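Periplasmic divalent cation tolerance protein (Xylella fastidiosa, PDB 2NUH) belongs to the CutA family and may bind copper or other divalent cations, though its precise role is not established. Local coordinates at residues R23-Q27 against E28-A32. Residues are numbered along the deposited sequence; the frame is centred on the assembly and turned at random.
Sequences RVLVQ and ERLAA
L25 meets L30 and A31 on the buried side of this helix end. L25 O accepts L30 N at 2.8 Å, almost straight in line with the C=O. A31 N reaches L25 O too, at 3.1 Å, from above the carbonyl plane. Under the same turn L25 CD2 meets L30 CD1 at 3.9 Å, the two leucines crossing at about a right angle. L25 CB rests against A31 CB at 4.0 Å, and I60 of strand 50-63 touches both residues.

E28 is a second held point: its N-H makes the last regular helical bond, to V24 O. With CG anti to the carbonyl carbon (chi1 -63°) and the chain extended, its carboxylate lies face-on to V24 CG1, 3.4 Å from E28 OE2, while OE1 forms a salt bridge with R73.

The outer face is looser. V26 and Q27 start away from 28-32, though V26 CA makes a CA-H...O contact with A31 O at 3.5 Å. The R29 side chain sets out away from 23-27, and NH1 hydrogen-bonds E104 O of helix 95-105.

R29 N bonds to V26 O at 3.0 Å; the positive phi of R29 (56°) then swings L30 N to L25 O. This is a Schellman motif, with R29 as C-prime, ending helix 15-27 and leading into strand 33-38 of the ferredoxin-like CutA fold.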
ATOM      1  N   ARG A  23       8.142   2.626  -5.366  1.00 13.33           N
ATOM      2  CA  ARG A  23       8.792   2.510  -6.652  1.00 14.83           C
ATOM      3  C   ARG A  23       8.684   1.098  -7.188  1.00 13.85           C
ATOM      4  O   ARG A  23       8.377   0.898  -8.362  1.00 14.66           O
ATOM      5  CB  ARG A  23      10.256   2.930  -6.565  1.00 15.06           C
ATOM      6  CG  ARG A  23      10.477   4.408  -6.321  1.00 18.17           C
ATOM      7  CD  ARG A  23      11.978   4.752  -6.380  1.00 19.02           C
ATOM      8  NE  ARG A  23      12.641   4.128  -7.533  1.00 25.05           N
ATOM      9  CZ  ARG A  23      13.493   3.106  -7.455  1.00 29.02           C
ATOM     10  NH1 ARG A  23      14.042   2.597  -8.553  1.00 28.75           N
ATOM     11  NH2 ARG A  23      13.811   2.588  -6.280  1.00 30.99           N
ATOM     12  N   VAL A  24       8.922   0.114  -6.332  1.00 13.17           N
ATOM     13  CA  VAL A  24       8.911  -1.266  -6.808  1.00 13.12           C
ATOM     14  C   VAL A  24       7.519  -1.704  -7.229  1.00 12.75           C
ATOM     15  O   VAL A  24       7.345  -2.324  -8.259  1.00 12.55           O
ATOM     16  CB  VAL A  24       9.492  -2.245  -5.783  1.00 13.52           C
ATOM     17  CG1 VAL A  24       9.228  -3.686  -6.212  1.00 14.78           C
ATOM     18  CG2 VAL A  24      10.989  -2.008  -5.660  1.00 14.64           C
ATOM     19  N   LEU A  25       6.513  -1.372  -6.426  1.00 11.89           N
ATOM     20  CA  LEU A  25       5.168  -1.793  -6.790  1.00 11.93           C
ATOM     21  C   LEU A  25       4.734  -1.195  -8.122  1.00 11.53           C
ATOM     22  O   LEU A  25       4.066  -1.863  -8.903  1.00 12.13           O
ATOM     23  CB  LEU A  25       4.166  -1.409  -5.708  1.00 11.99           C
ATOM     24  CG  LEU A  25       4.287  -2.216  -4.416  1.00 13.27           C
ATOM     25  CD1 LEU A  25       3.183  -1.800  -3.447  1.00 13.05           C
ATOM     26  CD2 LEU A  25       4.215  -3.714  -4.691  1.00 14.90           C
ATOM     27  N   VAL A  26       5.107   0.057  -8.366  1.00 12.25           N
ATOM     28  CA  VAL A  26       4.752   0.703  -9.626  1.00 12.75           C
ATOM     29  C   VAL A  26       5.612   0.136 -10.752  1.00 13.08           C
ATOM     30  O   VAL A  26       5.095  -0.210 -11.810  1.00 14.23           O
ATOM     31  CB  VAL A  26       4.890   2.236  -9.537  1.00 12.44           C
ATOM     32  CG1 VAL A  26       4.680   2.883 -10.906  1.00 14.47           C
ATOM     33  CG2 VAL A  26       3.895   2.792  -8.533  1.00 13.24           C
ATOM     34  N   GLN A  27       6.910  -0.014 -10.504  1.00 13.91           N
ATOM     35  CA  GLN A  27       7.809  -0.497 -11.544  1.00 14.93           C
ATOM     36  C   GLN A  27       7.416  -1.877 -11.998  1.00 14.82           C
ATOM     37  O   GLN A  27       7.459  -2.182 -13.191  1.00 15.09           O
ATOM     38  CB  GLN A  27       9.224  -0.580 -11.005  1.00 15.90           C
ATOM     39  CG  GLN A  27       9.942   0.708 -11.041  1.00 19.38           C
ATOM     40  CD  GLN A  27      11.171   0.703 -10.171  1.00 22.69           C
ATOM     41  OE1 GLN A  27      11.325  -0.146  -9.285  1.00 24.73           O
ATOM     42  NE2 GLN A  27      12.058   1.655 -10.414  1.00 25.24           N
ATOM     43  N   GLU A  28       7.042  -2.714 -11.038  1.00 14.05           N
ATOM     44  CA  GLU A  28       6.672  -4.085 -11.344  1.00 14.37           C
ATOM     45  C   GLU A  28       5.230  -4.252 -11.756  1.00 14.16           C
ATOM     46  O   GLU A  28       4.740  -5.371 -11.883  1.00 14.38           O
ATOM     47  CB  GLU A  28       7.004  -5.001 -10.178  1.00 14.26           C
ATOM     48  CG  GLU A  28       8.491  -5.015  -9.918  1.00 15.39           C
ATOM     49  CD  GLU A  28       8.900  -5.894  -8.783  1.00 16.48           C
ATOM     50  OE1 GLU A  28       8.030  -6.508  -8.122  1.00 16.83           O
ATOM     51  OE2 GLU A  28      10.124  -5.947  -8.541  1.00 16.85           O
ATOM     52  N   ARG A  29       4.551  -3.122 -11.945  1.00 13.57           N
ATOM     53  CA  ARG A  29       3.166  -3.105 -12.404  1.00 13.99           C
ATOM     54  C   ARG A  29       2.260  -3.919 -11.492  1.00 13.46           C
ATOM     55  O   ARG A  29       1.379  -4.647 -11.927  1.00 13.64           O
ATOM     56  CB  ARG A  29       3.066  -3.546 -13.868  1.00 14.62           C
ATOM     57  CG  ARG A  29       3.809  -2.599 -14.780  1.00 18.15           C
ATOM     58  CD  ARG A  29       3.598  -2.899 -16.255  1.00 24.27           C
ATOM     59  NE  ARG A  29       4.444  -2.030 -17.075  1.00 28.23           N
ATOM     60  CZ  ARG A  29       4.082  -0.835 -17.537  1.00 30.12           C
ATOM     61  NH1 ARG A  29       2.876  -0.343 -17.273  1.00 29.98           N
ATOM     62  NH2 ARG A  29       4.933  -0.126 -18.269  1.00 31.06           N
ATOM     63  N   LEU A  30       2.501  -3.780 -10.198  1.00 12.84           N
ATOM     64  CA  LEU A  30       1.625  -4.378  -9.207  1.00 12.51           C
ATOM     65  C   LEU A  30       0.648  -3.359  -8.668  1.00 12.71           C
ATOM     66  O   LEU A  30      -0.362  -3.714  -8.077  1.00 12.84           O
ATOM     67  CB  LEU A  30       2.443  -4.969  -8.065  1.00 12.54           C
ATOM     68  CG  LEU A  30       3.441  -6.024  -8.517  1.00 13.32           C
ATOM     69  CD1 LEU A  30       4.159  -6.555  -7.314  1.00 13.56           C
ATOM     70  CD2 LEU A  30       2.766  -7.166  -9.262  1.00 15.14           C
ATOM     71  N   ALA A  31       0.978  -2.090  -8.862  1.00 12.32           N
ATOM     72  CA  ALA A  31       0.106  -1.001  -8.466  1.00 12.49           C
ATOM     73  C   ALA A  31       0.278   0.083  -9.501  1.00 12.32           C
ATOM     74  O   ALA A  31       1.354   0.227 -10.066  1.00 12.67           O
ATOM     75  CB  ALA A  31       0.497  -0.487  -7.097  1.00 12.66           C
ATOM     76  N   ALA A  32      -0.789   0.831  -9.773  1.00 12.24           N
ATOM     77  CA  ALA A  32      -0.694   1.929 -10.720  1.00 12.79           C
ATOM     78  C   ALA A  32      -0.072   3.146 -10.059  1.00 12.79           C
ATOM     79  O   ALA A  32       0.554   3.962 -10.701  1.00 13.04           O
ATOM     80  CB  ALA A  32      -2.037   2.276 -11.241  1.00 12.79           C
TER